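Local coordinates for protein triacylglycerol lipase (Yarrowia lipolytica, PDB 3O0D) that probably hydrolyses the ester bonds of triacylglycerols, as an extracellular lipase of the alpha/beta-hydrolase fold, at residues C30-G34 / E57-D61; A73-A77 / Y151-Q155; L105-D109 / T119-C123. One frame throughout, in Å; residues are numbered along the deposited sequence.

Contact 1: C30-G34 / E57-D61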
loop_
_atom_site.group_PDB
_atom_site.type_symbol
_atom_site.label_atom_id
_atom_site.label_comp_id
_atom_site.label_asym_id
_atom_site.label_seq_id
_atom_site.Cartn_x
_atom_site.Cartn_y
_atom_site.Cartn_z
ATOM N N CYS A 30 -15.703 0.251 0.562
ATOM C CA CYS A 30 -17.009 0.160 1.223
ATOM C C CYS A 30 -17.197 1.261 2.314
ATOM O O CYS A 30 -18.247 1.210 2.995
ATOM C CB CYS A 30 -17.305 -1.259 1.822
ATOM S SG CYS A 30 -17.318 -2.505 0.452
ATOM N N VAL A 31 -16.194 2.109 2.525
ATOM C CA VAL A 31 -16.250 3.214 3.475
ATOM C C VAL A 31 -16.473 4.452 2.642
ATOM O O VAL A 31 -15.737 4.768 1.700
ATOM C CB VAL A 31 -14.920 3.372 4.213
ATOM C CG1 VAL A 31 -15.017 4.497 5.279
ATOM C CG2 VAL A 31 -14.637 2.065 4.969
ATOM N N GLY A 32 -17.515 5.135 3.026
ATOM C CA GLY A 32 -17.759 6.429 2.358
ATOM C C GLY A 32 -19.215 6.628 2.114
ATOM O O GLY A 32 -20.058 5.899 2.642
ATOM N N PRO A 33 -19.539 7.647 1.284
ATOM C CA PRO A 33 -20.933 7.980 1.364
ATOM C C PRO A 33 -21.631 7.078 0.379
ATOM O O PRO A 33 -21.033 6.604 -0.578
ATOM C CB PRO A 33 -20.955 9.457 0.981
ATOM C CG PRO A 33 -19.506 9.957 1.240
ATOM C CD PRO A 33 -18.721 8.743 0.737
ATOM N N GLY A 34 -22.812 6.658 0.708
ATOM C CA GLY A 34 -23.488 5.739 -0.174
ATOM C C GLY A 34 -23.154 4.274 0.061
ATOM O O GLY A 34 -23.806 3.361 -0.531
ATOM N N GLU A 57 -13.634 0.771 13.627
ATOM C CA GLU A 57 -14.007 2.173 13.298
ATOM C C GLU A 57 -13.751 2.401 11.836
ATOM O O GLU A 57 -12.728 1.969 11.322
ATOM C CB GLU A 57 -13.100 3.150 14.095
ATOM C CG GLU A 57 -13.581 4.590 13.994
ATOM C CD GLU A 57 -13.019 5.522 15.097
ATOM O OE1 GLU A 57 -12.791 5.083 16.260
ATOM O OE2 GLU A 57 -12.886 6.724 14.776
ATOM N N GLU A 58 -14.629 3.202 11.203
ATOM C CA GLU A 58 -14.335 3.686 9.849
ATOM C C GLU A 58 -13.861 5.164 9.988
ATOM O O GLU A 58 -14.143 5.845 11.003
ATOM C CB GLU A 58 -15.604 3.728 9.044
ATOM C CG GLU A 58 -16.365 2.486 8.834
ATOM C CD GLU A 58 -17.493 2.719 7.817
ATOM O OE1 GLU A 58 -18.182 1.742 7.479
ATOM O OE2 GLU A 58 -17.715 3.895 7.373
ATOM N N PHE A 59 -13.136 5.655 9.000
ATOM C CA PHE A 59 -12.843 7.078 8.947
ATOM C C PHE A 59 -13.013 7.582 7.476
ATOM O O PHE A 59 -12.827 6.819 6.504
ATOM C CB PHE A 59 -11.435 7.349 9.490
ATOM C CG PHE A 59 -10.307 6.545 8.807
ATOM C CD1 PHE A 59 -9.526 7.076 7.769
ATOM C CD2 PHE A 59 -10.005 5.232 9.266
ATOM C CE1 PHE A 59 -8.463 6.339 7.156
ATOM C CE2 PHE A 59 -8.978 4.475 8.608
ATOM C CZ PHE A 59 -8.208 5.029 7.616
ATOM N N HIS A 60 -13.350 8.876 7.289
ATOM C CA HIS A 60 -13.565 9.355 5.926
ATOM C C HIS A 60 -13.330 10.877 6.028
ATOM O O HIS A 60 -13.952 11.503 6.905
ATOM C CB HIS A 60 -14.986 8.984 5.494
ATOM C CG HIS A 60 -15.544 9.864 4.414
ATOM N ND1 HIS A 60 -15.441 9.576 3.064
ATOM C CD2 HIS A 60 -16.235 11.035 4.498
ATOM C CE1 HIS A 60 -15.990 10.566 2.362
ATOM N NE2 HIS A 60 -16.489 11.451 3.212
ATOM N N ASP A 61 -12.419 11.411 5.224
ATOM C CA ASP A 61 -12.264 12.891 5.136
ATOM C C ASP A 61 -12.211 13.258 3.641
ATOM O O ASP A 61 -11.361 12.824 2.908
ATOM C CB ASP A 61 -11.027 13.328 5.924
ATOM C CG ASP A 61 -10.951 14.845 6.127
ATOM O OD1 ASP A 61 -11.682 15.555 5.404
ATOM O OD2 ASP A 61 -10.131 15.267 6.934
HETATM O O HOH W 1 -19.162 4.286 5.161
#
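Val31 and Gly32 run beside the end of strand 53-60, with CA of Val31 6.7 Å from CA of Glu58 and CA of Gly32 6.2 Å from CA of His60. The two backbones exchange no direct hydrogen bond here. Side chains and one water connect them. Val31 makes the closest van der Waals approach, a methyl against oxygens. Its CG1 lies anti to the backbone N (chi1 -177°), which turns this methyl onto the strand. There it meets the backbone O of Phe59 at 3.4 Å and OE2 of Glu58 at 3.5 Å. Val31 and Glu58 lie alongside, pointing opposite ways. Glu58 stretches out past CG, and this carries its carboxylate past both methyls of Val31. One carboxylate oxygen serves the loop through water: the water accepts from N of Gly32 at 2.8 Å and lies 2.7 Å from OE2 of Glu58, to which it probably donates. The other, OE1, accepts from the backbone N of Ile37, so Glu58 holds the loop at two points. The side chains of Pro33 and His60 run roughly perpendicular, and Pro33 meets the ring obliquely. CD of Pro33 is 3.7 Å from CE1 of His60. CA of Gly32 comes to 4.0 Å from ND1 of His60, which makes a weak hydrogen bond with OG of Ser69. The backbone of Gly32 (phi 140°, psi -168°) would press a CB against the preceding carbonyl oxygen. The loop follows helix 12-27, and Cys30 ties it to Cys299 by a disulfide. Strand 53-60 is an edge strand of the large mixed sheet. Its inner neighbour, strand 68-75, pairs with it and offers Tyr71 to Val31. Phe59 points away from the loop and touches Gln139 of helix 127-150.

Contact 2: A73-A77 / Y151-Q155; sequences AVDHA and YPDYQ
An aromatic cluster of His76, Tyr151 and Tyr154 joins the end of strand 68-75 to the turn that follows helix 127-150. ND1 of His76 and OH of Tyr154 share a hydrogen bond of 2.9 Å at 158°, and a proton on either atom fits. The hydroxyl lies at the edge of the imidazole, near its plane. CG of His76 is anti to the carbonyl carbon (chi1 -65°), which brings the ring to the tyrosines. NE2 of His76 bonds to OE2 of Glu54, which should limit the rotation of the ring. The imidazole also turns its edge toward the face of Tyr151, an offset edge-to-face pair with centroids 5.3 Å apart and planes at 66°. CE1 of His76 reaches OH of Tyr151 at 3.4 Å. CG1 of Val74 lies against one face of the His76 ring, makes a CH-pi contact over the centre of the Tyr151 ring, 4.2 Å from the centroid, and meets the other tyrosine at its edge, 3.5 Å from CE2 of Tyr154. The type I turn Tyr151-Tyr154 ends the long crossover between parallel strands 80-87 and 155-161, whose last helix is 127-150, a connection characteristic of the alpha/beta-hydrolase fold.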
loop_
_atom_site.group_PDB
_atom_site.type_symbol
_atom_site.label_atom_id
_atom_site.label_comp_id
_atom_site.label_asym_id
_atom_site.label_seq_id
_atom_site.Cartn_x
_atom_site.Cartn_y
_atom_site.Cartn_z
ATOM N N ALA A 73 -9.783 -2.708 11.730
ATOM C CA ALA A 73 -10.552 -3.898 12.154
ATOM C C ALA A 73 -9.610 -4.854 12.908
ATOM O O ALA A 73 -8.384 -4.693 12.833
ATOM C CB ALA A 73 -11.063 -4.637 10.893
ATOM N N VAL A 74 -10.208 -5.830 13.619
ATOM C CA VAL A 74 -9.415 -6.833 14.391
ATOM C C VAL A 74 -9.874 -8.219 13.883
ATOM O O VAL A 74 -11.067 -8.519 13.884
ATOM C CB VAL A 74 -9.720 -6.716 15.873
ATOM C CG1 VAL A 74 -8.901 -7.832 16.619
ATOM C CG2 VAL A 74 -9.246 -5.329 16.365
ATOM N N ASP A 75 -8.902 -9.051 13.507
ATOM C CA ASP A 75 -9.217 -10.411 12.951
ATOM C C ASP A 75 -8.683 -11.336 14.103
ATOM O O ASP A 75 -7.465 -11.499 14.310
ATOM C CB ASP A 75 -8.423 -10.615 11.721
ATOM C CG ASP A 75 -8.738 -11.958 11.031
ATOM O OD1 ASP A 75 -9.070 -12.905 11.778
ATOM O OD2 ASP A 75 -8.626 -12.049 9.787
ATOM N N HIS A 76 -9.653 -11.871 14.815
ATOM C CA HIS A 76 -9.409 -12.807 15.923
ATOM C C HIS A 76 -9.060 -14.167 15.377
ATOM O O HIS A 76 -8.597 -15.032 16.172
ATOM C CB HIS A 76 -10.702 -12.889 16.730
ATOM C CG HIS A 76 -11.064 -11.598 17.395
ATOM N ND1 HIS A 76 -10.295 -11.049 18.405
ATOM C CD2 HIS A 76 -12.051 -10.710 17.150
ATOM C CE1 HIS A 76 -10.813 -9.880 18.773
ATOM N NE2 HIS A 76 -11.898 -9.668 18.045
ATOM N N ALA A 77 -9.310 -14.443 14.089
ATOM C CA ALA A 77 -8.885 -15.787 13.550
ATOM C C ALA A 77 -7.432 -15.738 13.212
ATOM O O ALA A 77 -6.672 -16.683 13.477
ATOM C CB ALA A 77 -9.703 -16.192 12.341
ATOM N N TYR A 151 -5.104 -5.591 22.258
ATOM C CA TYR A 151 -4.663 -6.851 21.648
ATOM C C TYR A 151 -3.188 -6.881 21.444
ATOM O O TYR A 151 -2.667 -6.776 20.331
ATOM C CB TYR A 151 -5.388 -7.070 20.272
ATOM C CG TYR A 151 -6.872 -7.110 20.479
ATOM C CD1 TYR A 151 -7.465 -8.282 20.943
ATOM C CD2 TYR A 151 -7.699 -6.022 20.196
ATOM C CE1 TYR A 151 -8.805 -8.372 21.203
ATOM C CE2 TYR A 151 -9.137 -6.117 20.434
ATOM C CZ TYR A 151 -9.648 -7.318 20.931
ATOM O OH TYR A 151 -11.018 -7.512 21.204
ATOM N N PRO A 152 -2.430 -6.923 22.544
ATOM C CA PRO A 152 -1.001 -6.547 22.401
ATOM C C PRO A 152 -0.114 -7.581 21.741
ATOM O O PRO A 152 0.982 -7.268 21.257
ATOM C CB PRO A 152 -0.533 -6.409 23.884
ATOM C CG PRO A 152 -1.577 -6.965 24.662
ATOM C CD PRO A 152 -2.864 -7.094 23.922
ATOM N N ASP A 153 -0.637 -8.814 21.621
ATOM C CA ASP A 153 0.143 -9.799 20.899
ATOM C C ASP A 153 -0.374 -10.062 19.454
ATOM O O ASP A 153 0.176 -10.877 18.759
ATOM C CB ASP A 153 0.372 -11.091 21.710
ATOM C CG ASP A 153 -0.814 -11.958 21.871
ATOM O OD1 ASP A 153 -1.902 -11.669 21.338
ATOM O OD2 ASP A 153 -0.643 -12.996 22.596
ATOM N N TYR A 154 -1.361 -9.270 19.019
ATOM C CA TYR A 154 -1.751 -9.345 17.540
ATOM C C TYR A 154 -0.762 -8.629 16.638
ATOM O O TYR A 154 -0.178 -7.612 17.037
ATOM C CB TYR A 154 -3.196 -8.821 17.345
ATOM C CG TYR A 154 -4.331 -9.705 17.812
ATOM C CD1 TYR A 154 -4.169 -10.733 18.824
ATOM C CD2 TYR A 154 -5.584 -9.530 17.264
ATOM C CE1 TYR A 154 -5.263 -11.496 19.246
ATOM C CE2 TYR A 154 -6.661 -10.238 17.710
ATOM C CZ TYR A 154 -6.499 -11.283 18.655
ATOM O OH TYR A 154 -7.636 -11.938 18.960
ATOM N N GLN A 155 -0.559 -9.144 15.443
ATOM C CA GLN A 155 0.355 -8.556 14.440
ATOM C C GLN A 155 -0.448 -7.408 13.798
ATOM O O GLN A 155 -1.625 -7.601 13.450
ATOM C CB GLN A 155 0.662 -9.551 13.297
ATOM C CG GLN A 155 1.568 -8.960 12.229
ATOM C CD GLN A 155 1.850 -9.894 11.059
ATOM O OE1 GLN A 155 0.928 -10.512 10.495
ATOM N NE2 GLN A 155 3.116 -10.001 10.691
#

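Contact 3: L105-D109 / T119-C123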
loop_
_atom_site.group_PDB
_atom_site.type_symbol
_atom_site.label_atom_id
_atom_site.label_comp_id
_atom_site.label_asym_id
_atom_site.label_seq_id
_atom_site.Cartn_x
_atom_site.Cartn_y
_atom_site.Cartn_z
ATOM N N LEU A 105 9.268 18.260 -2.661
ATOM C CA LEU A 105 9.564 17.142 -1.742
ATOM C C LEU A 105 9.919 17.649 -0.332
ATOM O O LEU A 105 10.743 18.559 -0.196
ATOM C CB LEU A 105 10.623 16.242 -2.357
ATOM C CG LEU A 105 9.923 15.353 -3.416
ATOM C CD1 LEU A 105 10.266 15.810 -4.835
ATOM C CD2 LEU A 105 10.330 13.879 -3.230
ATOM N N THR A 106 9.290 17.055 0.697
ATOM C CA THR A 106 9.280 17.503 2.105
ATOM C C THR A 106 9.915 16.443 2.980
ATOM O O THR A 106 9.725 15.236 2.677
ATOM C CB THR A 106 7.832 17.565 2.556
ATOM O OG1 THR A 106 7.107 18.520 1.773
ATOM C CG2 THR A 106 7.671 17.847 4.100
ATOM N N ASN A 107 10.598 16.823 4.085
ATOM C CA ASN A 107 11.212 15.815 4.939
ATOM C C ASN A 107 10.159 15.042 5.680
ATOM O O ASN A 107 9.255 15.642 6.291
ATOM C CB ASN A 107 12.254 16.396 5.947
ATOM C CG ASN A 107 13.269 15.327 6.409
ATOM O OD1 ASN A 107 12.940 14.407 7.167
ATOM N ND2 ASN A 107 14.501 15.429 5.909
ATOM N N PHE A 108 10.250 13.695 5.658
ATOM C CA PHE A 108 9.237 12.895 6.385
ATOM C C PHE A 108 9.194 13.190 7.882
ATOM O O PHE A 108 8.179 12.934 8.529
ATOM C CB PHE A 108 9.392 11.353 6.154
ATOM C CG PHE A 108 8.206 10.534 6.622
ATOM C CD1 PHE A 108 6.908 10.928 6.357
ATOM C CD2 PHE A 108 8.386 9.330 7.332
ATOM C CE1 PHE A 108 5.802 10.173 6.820
ATOM C CE2 PHE A 108 7.301 8.599 7.764
ATOM C CZ PHE A 108 6.024 9.011 7.529
ATOM N N ASP A 109 10.277 13.775 8.445
ATOM C CA ASP A 109 10.211 14.099 9.866
ATOM C C ASP A 109 9.242 15.257 10.195
ATOM O O ASP A 109 8.906 15.501 11.366
ATOM C CB ASP A 109 11.617 14.269 10.510
ATOM C CG ASP A 109 12.382 15.471 9.967
ATOM O OD1 ASP A 109 11.722 16.445 9.538
ATOM O OD2 ASP A 109 13.660 15.440 9.976
ATOM N N THR A 119 14.304 9.716 10.954
ATOM C CA THR A 119 14.604 9.590 9.515
ATOM C C THR A 119 16.029 10.027 9.126
ATOM O O THR A 119 16.706 10.716 9.872
ATOM C CB THR A 119 13.635 10.468 8.693
ATOM O OG1 THR A 119 13.674 11.801 9.214
ATOM C CG2 THR A 119 12.281 9.987 8.842
ATOM N N CYS A 120 16.465 9.655 7.938
ATOM C CA CYS A 120 17.723 10.159 7.390
ATOM C C CYS A 120 17.573 11.663 6.996
ATOM O O CYS A 120 16.481 12.136 6.694
ATOM C CB CYS A 120 18.157 9.256 6.236
ATOM S SG CYS A 120 17.330 9.434 4.659
ATOM N N ASP A 121 18.642 12.451 7.025
ATOM C CA ASP A 121 18.438 13.869 6.671
ATOM C C ASP A 121 17.955 14.066 5.223
ATOM O O ASP A 121 17.275 15.041 4.942
ATOM C CB ASP A 121 19.680 14.747 6.934
ATOM C CG ASP A 121 20.430 14.371 8.205
ATOM O OD1 ASP A 121 19.804 13.940 9.240
ATOM O OD2 ASP A 121 21.688 14.545 8.154
ATOM N N ASP A 122 18.252 13.129 4.323
ATOM C CA ASP A 122 17.806 13.276 2.950
ATOM C C ASP A 122 16.544 12.352 2.638
ATOM O O ASP A 122 16.386 11.857 1.548
ATOM C CB ASP A 122 18.973 13.062 2.006
ATOM C CG ASP A 122 18.661 13.472 0.575
ATOM O OD1 ASP A 122 17.862 14.448 0.338
ATOM O OD2 ASP A 122 19.219 12.778 -0.317
ATOM N N CYS A 123 15.658 12.225 3.610
ATOM C CA CYS A 123 14.446 11.366 3.524
ATOM C C CYS A 123 13.240 12.223 3.134
ATOM O O CYS A 123 12.415 12.585 4.002
ATOM C CB CYS A 123 14.203 10.669 4.879
ATOM S SG CYS A 123 12.700 9.665 5.049
#
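A chi1 of -157° swings the Asn107 amide toward the facing loop, while a chi1 of 53° sets OG1 of Thr119 between its backbone N and carbonyl carbon and turns the hydroxyl to meet it. Their bond is weak: OG1 of Thr119 donates to OD1 of Asn107 at 3.4 Å. The same OD1 accepts a firmer bond from the backbone N of Asp109 at 3.0 Å. That N-H lies in the carbonyl plane, on a lone pair, and closes an Asx turn as the strand passes into the 3-10 segment. The other branch, ND2 of Asn107, comes within 3.0 Å of the backbone O of Asp121. Next to it the backbones meet directly. N of Phe108 donates to O of Cys123 at 2.9 Å, nearly straight at 172°, and CA of Asn107 leans on the same oxygen. CB of Asp109 packs against OG1 of Thr119 at 3.5 Å. With an alanine here in place of Asn107 the Asx turn has no acceptor, and N of Asp109 and the Thr119 hydroxyl would probably be left without this partner. Trp200 of helix 195-206 packs on Thr119, and the Phe108 ring meets Tyr133 edge-to-face. The contact closes the loop linking antiparallel strands 105-107 and 124-126: one amide oxygen shapes its own turn and takes a second, weaker donor, beside one strong backbone bond.

Overall arrangement
Contacts 1 and 2 belong to the same margin of the large sheet. They use the neighbouring strands 53-60 and 68-75, with centres 22 Å apart and nearest atoms about 6 Å apart. Contact 3 lies well away, its centre 30 Å from that of contact 1 and 32 Å from that of contact 2. Along the chain it is nested in the loop that contact 2 closes. The side chain of Thr106 there is about 5 Å from a glycan. None of the three contacts contains a residue of the probable Ser-His-Asp triad, whose serine would follow strand 155-161.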